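Local coordinates for protein AvmM (Streptomyces sp. NBRC 109436, PDB 7FE6) that catalyses macrocyclization in alchivemycin A biosynthesis, by way of dehydration and Michael-type addition, at residues E90-P93 / A94-W97; G115-G119 / I120-P124; V34-P37 / G38-I41. All coordinates share one frame; numbering follows the deposited sequence.

Contact 1: E90-P93 / A94-W97; sequences EQDP and AKCW
D92 and K95 close a tight turn in the loop between strands 89-90 and 107-113, and most of its donors find their acceptors on D92. The K95 N-H reaches D92 O at 2.8 Å, while P93 and A94 hold backbone angles close to those of a type I beta turn. The D92 carboxylate adds an Asx turn: with CG anti to the backbone N (chi1 -172°), OD1 accepts from A94 N at 3.0 Å, the donor standing well above the carboxylate plane. OD2 makes the salt bridge, at 2.9 Å from K95 NZ, which approaches on the anti side, 16° out of the carboxylate plane, after the lysine chain bends at its last torsion.

Q91 is buried, and both ends of its amide are bonded. Its NE2 gives a weak bond to K95 O (2.9 Å) and a further one to Q112 O of strand 107-113, while OE1 accepts from R74 NE; C96 SG lies 3.4 Å from Q91 OE1. The chemistry thus divides: an ion pair and hydrogen bonds from backbone N-H groups shape the outer side of the turn, and a neutral amide with both ends satisfied ties its base to the neighbouring strand.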
loop_
_atom_site.group_PDB
_atom_site.type_symbol
_atom_site.label_atom_id
_atom_site.label_comp_id
_atom_site.label_asym_id
_atom_site.label_seq_id
_atom_site.Cartn_x
_atom_site.Cartn_y
_atom_site.Cartn_z
ATOM N N GLU A 90 15.710 17.614 -11.166
ATOM C CA GLU A 90 15.790 16.529 -12.123
ATOM C C GLU A 90 16.754 15.480 -11.601
ATOM O O GLU A 90 17.849 15.809 -11.138
ATOM C CB GLU A 90 16.258 17.030 -13.476
ATOM C CG GLU A 90 16.046 15.992 -14.528
ATOM C CD GLU A 90 16.389 16.490 -15.911
ATOM O OE1 GLU A 90 17.026 17.579 -16.011
ATOM O OE2 GLU A 90 16.004 15.793 -16.887
ATOM N N GLN A 91 16.342 14.222 -11.651
ATOM C CA GLN A 91 17.229 13.154 -11.223
ATOM C C GLN A 91 18.468 13.139 -12.117
ATOM O O GLN A 91 18.382 13.355 -13.326
ATOM C CB GLN A 91 16.498 11.811 -11.264
ATOM C CG GLN A 91 17.182 10.700 -10.478
ATOM C CD GLN A 91 18.422 10.170 -11.186
ATOM O OE1 GLN A 91 18.524 10.241 -12.418
ATOM N NE2 GLN A 91 19.376 9.639 -10.410
ATOM N N ASP A 92 19.625 12.891 -11.501
ATOM C CA ASP A 92 20.929 12.991 -12.156
ATOM C C ASP A 92 21.279 11.675 -12.855
ATOM O O ASP A 92 21.451 10.654 -12.176
ATOM C CB ASP A 92 21.975 13.347 -11.111
ATOM C CG ASP A 92 23.338 13.674 -11.701
ATOM O OD1 ASP A 92 23.605 13.385 -12.897
ATOM O OD2 ASP A 92 24.138 14.288 -10.947
ATOM N N PRO A 93 21.414 11.649 -14.185
ATOM C CA PRO A 93 21.748 10.372 -14.848
ATOM C C PRO A 93 23.044 9.772 -14.334
ATOM O O PRO A 93 23.191 8.541 -14.321
ATOM C CB PRO A 93 21.855 10.753 -16.335
ATOM C CG PRO A 93 21.167 12.067 -16.463
ATOM C CD PRO A 93 21.328 12.769 -15.138
ATOM N N ALA A 94 24.002 10.623 -13.940
ATOM C CA ALA A 94 25.254 10.173 -13.344
ATOM C C ALA A 94 25.072 9.574 -11.951
ATOM O O ALA A 94 25.943 8.822 -11.501
ATOM C CB ALA A 94 26.244 11.334 -13.273
ATOM N N LYS A 95 23.975 9.875 -11.263
ATOM C CA LYS A 95 23.651 9.202 -10.003
ATOM C C LYS A 95 22.671 8.064 -10.256
ATOM O O LYS A 95 21.634 7.920 -9.606
ATOM C CB LYS A 95 23.100 10.180 -8.965
ATOM C CG LYS A 95 24.054 11.266 -8.488
ATOM C CD LYS A 95 23.498 12.002 -7.254
ATOM C CE LYS A 95 24.210 13.327 -6.980
ATOM N NZ LYS A 95 24.049 14.327 -8.079
ATOM N N CYS A 96 23.018 7.255 -11.252
ATOM C CA CYS A 96 22.300 6.037 -11.575
ATOM C C CYS A 96 23.308 4.906 -11.659
ATOM O O CYS A 96 24.504 5.132 -11.868
ATOM C CB CYS A 96 21.537 6.121 -12.902
ATOM S SG CYS A 96 20.228 7.361 -12.956
ATOM N N TRP A 97 22.822 3.699 -11.391
ATOM C CA TRP A 97 23.591 2.508 -11.680
ATOM C C TRP A 97 23.517 2.223 -13.176
ATOM O O TRP A 97 22.601 2.668 -13.873
ATOM C CB TRP A 97 23.065 1.337 -10.851
ATOM C CG TRP A 97 24.033 0.231 -10.652
ATOM C CD1 TRP A 97 25.356 0.229 -10.962
ATOM C CD2 TRP A 97 23.754 -1.054 -10.084
ATOM N NE1 TRP A 97 25.925 -0.978 -10.633
ATOM C CE2 TRP A 97 24.961 -1.785 -10.090
ATOM C CE3 TRP A 97 22.597 -1.664 -9.580
ATOM C CZ2 TRP A 97 25.048 -3.091 -9.604
ATOM C CZ3 TRP A 97 22.686 -2.959 -9.099
ATOM C CH2 TRP A 97 23.906 -3.660 -9.113
#

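Contact 2: G115-G119 / I120-P124; sequences GPDGG and ILSKP
A carboxylate bound by consecutive backbone amides organises this glycine-rich loop: D117 turns its side chain onto I120, L121 and S122, three to five residues farther on. CG lies between the backbone N and the carbonyl carbon (chi1 72°), which aims both oxygens at the returning chain. OD2 receives a nearly straight bond from L121 N at 2.8 Å, with an N-H...O angle of 169°, on its syn lone pair. OD1 is shared. S122 OG donates to it almost straight down the C-O direction at 2.8 Å, and S122 N, at 3.0 Å, comes from above the carboxylate plane on the same face as the hydroxyl; I120 N adds a weak bond to OD1. Several donors converging on one carboxylate would probably favour its charged form. A leucine in place of D117 would probably leave the amides of L121 and S122 without their acceptor and the serine hydroxyl free to turn, so that the loop could lose its shape.

G118 and G119 carry the chain round with positive phi angles, which glycine takes most readily. Beyond the carboxylate, the CB of I120 sits 3.2 Å from D117 OD2, and L121 CB lies 3.6 Å from the same oxygen. The side chain of I120 also packs on R85 and on S67 of the second subunit, and comes within about 5 Å of bound alchivemycin A. L121 touches E134, a residue of that ligand's pocket. The chain has no helices; the loop runs from strand 107-113 to strand 135-144, and R85, from the loop following strand 77-83, binds G118 O and joins D117 through the backbone.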
loop_
_atom_site.group_PDB
_atom_site.type_symbol
_atom_site.label_atom_id
_atom_site.label_comp_id
_atom_site.label_asym_id
_atom_site.label_seq_id
_atom_site.Cartn_x
_atom_site.Cartn_y
_atom_site.Cartn_z
ATOM N N GLY A 115 18.958 13.185 -0.976
ATOM C CA GLY A 115 19.162 14.594 -0.744
ATOM C C GLY A 115 18.438 15.107 0.481
ATOM O O GLY A 115 17.576 14.430 1.054
ATOM N N PRO A 116 18.774 16.333 0.890
ATOM C CA PRO A 116 18.116 16.941 2.055
ATOM C C PRO A 116 16.616 17.080 1.837
ATOM O O PRO A 116 16.138 17.268 0.710
ATOM C CB PRO A 116 18.781 18.315 2.165
ATOM C CG PRO A 116 20.022 18.221 1.332
ATOM C CD PRO A 116 19.790 17.211 0.284
ATOM N N ASP A 117 15.876 17.012 2.945
ATOM C CA ASP A 117 14.424 16.936 2.927
ATOM C C ASP A 117 13.764 18.257 3.264
ATOM O O ASP A 117 12.563 18.283 3.548
ATOM C CB ASP A 117 13.952 15.862 3.912
ATOM C CG ASP A 117 14.126 16.282 5.371
ATOM O OD1 ASP A 117 14.875 17.252 5.662
ATOM O OD2 ASP A 117 13.579 15.598 6.250
ATOM N N GLY A 118 14.510 19.351 3.221
ATOM C CA GLY A 118 13.970 20.637 3.606
ATOM C C GLY A 118 14.049 20.941 5.084
ATOM O O GLY A 118 13.262 21.759 5.581
ATOM N N GLY A 119 14.971 20.318 5.811
ATOM C CA GLY A 119 15.098 20.663 7.212
ATOM C C GLY A 119 14.088 20.019 8.135
ATOM O O GLY A 119 13.865 20.522 9.236
ATOM N N ILE A 120 13.427 18.951 7.711
ATOM C CA ILE A 120 12.583 18.213 8.640
ATOM C C ILE A 120 13.497 17.329 9.489
ATOM O O ILE A 120 13.713 17.609 10.669
ATOM C CB ILE A 120 11.511 17.433 7.882
ATOM C CG1 ILE A 120 10.688 18.449 7.101
ATOM C CG2 ILE A 120 10.640 16.643 8.830
ATOM C CD1 ILE A 120 9.541 17.866 6.305
ATOM N N LEU A 121 14.063 16.280 8.893
ATOM C CA LEU A 121 15.092 15.464 9.529
ATOM C C LEU A 121 16.509 15.904 9.164
ATOM O O LEU A 121 17.456 15.645 9.929
ATOM C CB LEU A 121 14.915 13.996 9.135
ATOM C CG LEU A 121 13.582 13.375 9.562
ATOM C CD1 LEU A 121 13.449 11.946 9.072
ATOM C CD2 LEU A 121 13.478 13.441 11.080
ATOM N N SER A 122 16.674 16.554 8.019
ATOM C CA SER A 122 18.001 16.847 7.522
ATOM C C SER A 122 18.688 17.894 8.393
ATOM O O SER A 122 18.051 18.693 9.087
ATOM C CB SER A 122 17.939 17.304 6.064
ATOM O OG SER A 122 17.331 18.574 5.948
ATOM N N LYS A 123 20.006 17.848 8.368
ATOM C CA LYS A 123 20.908 18.637 9.163
ATOM C C LYS A 123 21.669 19.589 8.261
ATOM O O LYS A 123 21.708 19.398 7.040
ATOM C CB LYS A 123 21.876 17.719 9.921
ATOM C CG LYS A 123 21.264 17.025 11.120
ATOM C CD LYS A 123 20.940 18.057 12.241
ATOM C CE LYS A 123 19.966 17.511 13.294
ATOM N NZ LYS A 123 18.661 17.144 12.676
ATOM N N PRO A 124 22.256 20.653 8.821
ATOM C CA PRO A 124 22.948 21.639 7.971
ATOM C C PRO A 124 24.085 21.069 7.134
ATOM O O PRO A 124 24.408 21.656 6.095
ATOM C CB PRO A 124 23.439 22.679 8.984
ATOM C CG PRO A 124 22.473 22.577 10.117
ATOM C CD PRO A 124 22.116 21.126 10.213
#

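Contact 3: V34-P37 / G38-I41; sequences VITP and GETI
T36 and E39 are joined by two direct hydrogen bonds that run in opposite senses. E39 N donates to T36 O at 3.1 Å, and T36 N returns a longer bond of 3.3 Å to E39 OE1, which it meets from above the carboxylate. The glutamate reaches back because CG is anti to the backbone N (chi1 166°) and the chain stays extended beyond it; its OE1 then lies against T36 CB at 3.4 Å, the two side chains crossing at about a right angle. Water adds a third link, donating to T36 O at 2.9 Å and to E39 O at 2.8 Å.

The backbone here is a type II beta turn from T36 to E39, with P37 and G38 at its two central positions; the positive phi of G38 suits glycine. It carries the chain from strand 34-35, an edge strand of the mixed sheet within this chain, into strand 40-49 of the antiparallel sheet.

An apolar contact joins the residues flanking the turn. The CD1 methyls of I35 and I41 meet at 3.7 Å, their side chains nearly perpendicular. I35 is buried against F187 and L189 of strand 178-189, and P37 also packs on L189.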
loop_
_atom_site.group_PDB
_atom_site.type_symbol
_atom_site.label_atom_id
_atom_site.label_comp_id
_atom_site.label_asym_id
_atom_site.label_seq_id
_atom_site.Cartn_x
_atom_site.Cartn_y
_atom_site.Cartn_z
ATOM N N VAL A 34 -1.459 1.126 -14.930
ATOM C CA VAL A 34 -1.136 1.295 -16.340
ATOM C C VAL A 34 -0.650 2.724 -16.539
ATOM O O VAL A 34 -1.310 3.680 -16.103
ATOM C CB VAL A 34 -2.325 0.985 -17.278
ATOM C CG1 VAL A 34 -1.927 1.249 -18.692
ATOM C CG2 VAL A 34 -2.788 -0.482 -17.139
ATOM N N ILE A 35 0.513 2.866 -17.167
ATOM C CA ILE A 35 1.094 4.161 -17.487
ATOM C C ILE A 35 1.029 4.364 -18.995
ATOM O O ILE A 35 1.437 3.487 -19.769
ATOM C CB ILE A 35 2.539 4.270 -16.967
ATOM C CG1 ILE A 35 2.544 4.356 -15.425
ATOM C CG2 ILE A 35 3.244 5.443 -17.623
ATOM C CD1 ILE A 35 3.888 4.223 -14.768
ATOM N N THR A 36 0.509 5.502 -19.414
ATOM C CA THR A 36 0.427 5.775 -20.841
ATOM C C THR A 36 1.766 6.292 -21.349
ATOM O O THR A 36 2.302 7.251 -20.786
ATOM C CB THR A 36 -0.657 6.803 -21.141
ATOM O OG1 THR A 36 -1.930 6.269 -20.780
ATOM C CG2 THR A 36 -0.655 7.183 -22.626
ATOM N N PRO A 37 2.310 5.719 -22.422
ATOM C CA PRO A 37 3.547 6.255 -22.996
ATOM C C PRO A 37 3.409 7.730 -23.320
ATOM O O PRO A 37 2.348 8.194 -23.755
ATOM C CB PRO A 37 3.739 5.415 -24.262
ATOM C CG PRO A 37 3.094 4.150 -23.950
ATOM C CD PRO A 37 1.915 4.461 -23.072
ATOM N N GLY A 38 4.476 8.482 -23.018
ATOM C CA GLY A 38 4.545 9.890 -23.314
ATOM C C GLY A 38 3.939 10.768 -22.253
ATOM O O GLY A 38 4.237 11.966 -22.211
ATOM N N GLU A 39 3.108 10.191 -21.388
ATOM C CA GLU A 39 2.334 10.907 -20.390
ATOM C C GLU A 39 3.138 11.033 -19.103
ATOM O O GLU A 39 3.930 10.150 -18.766
ATOM C CB GLU A 39 1.012 10.162 -20.146
ATOM C CG GLU A 39 0.231 10.582 -18.896
ATOM C CD GLU A 39 -0.820 9.542 -18.469
ATOM O OE1 GLU A 39 -0.458 8.374 -18.115
ATOM O OE2 GLU A 39 -2.022 9.903 -18.525
ATOM N N THR A 40 2.928 12.137 -18.384
ATOM C CA THR A 40 3.599 12.373 -17.104
ATOM C C THR A 40 2.676 12.019 -15.939
ATOM O O THR A 40 1.545 12.507 -15.855
ATOM C CB THR A 40 4.063 13.832 -16.969
ATOM O OG1 THR A 40 5.044 14.148 -17.976
ATOM C CG2 THR A 40 4.664 14.090 -15.581
ATOM N N ILE A 41 3.167 11.182 -15.038
ATOM C CA ILE A 41 2.466 10.879 -13.806
ATOM C C ILE A 41 3.297 11.396 -12.640
ATOM O O ILE A 41 4.531 11.492 -12.711
ATOM C CB ILE A 41 2.205 9.371 -13.654
ATOM C CG1 ILE A 41 3.540 8.649 -13.468
ATOM C CG2 ILE A 41 1.398 8.843 -14.867
ATOM C CD1 ILE A 41 3.441 7.313 -12.861
HETATM O O HOH W 1 4.853 7.617 -19.476
#

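All three contacts are local and lie at the surface. Contact 1, centred about 12 Å from the centre of the chain, lies nearer it than the other two at about 18 Å, though more of its residues are exposed. Contacts 1 and 2 flank the same strand, 107-113, the first in the loop before it and the second in the loop after it. Contact 3 instead joins the two larger sheets. Chemistry differs accordingly: an ion pair and a buried amide in contact 1, a carboxylate held by backbone amides and a serine hydroxyl in contact 2, whose I120 approaches the ligand, and turn bonds, a water and isoleucine packing in contact 3. Both contacts 2 and 3 touch the second subunit.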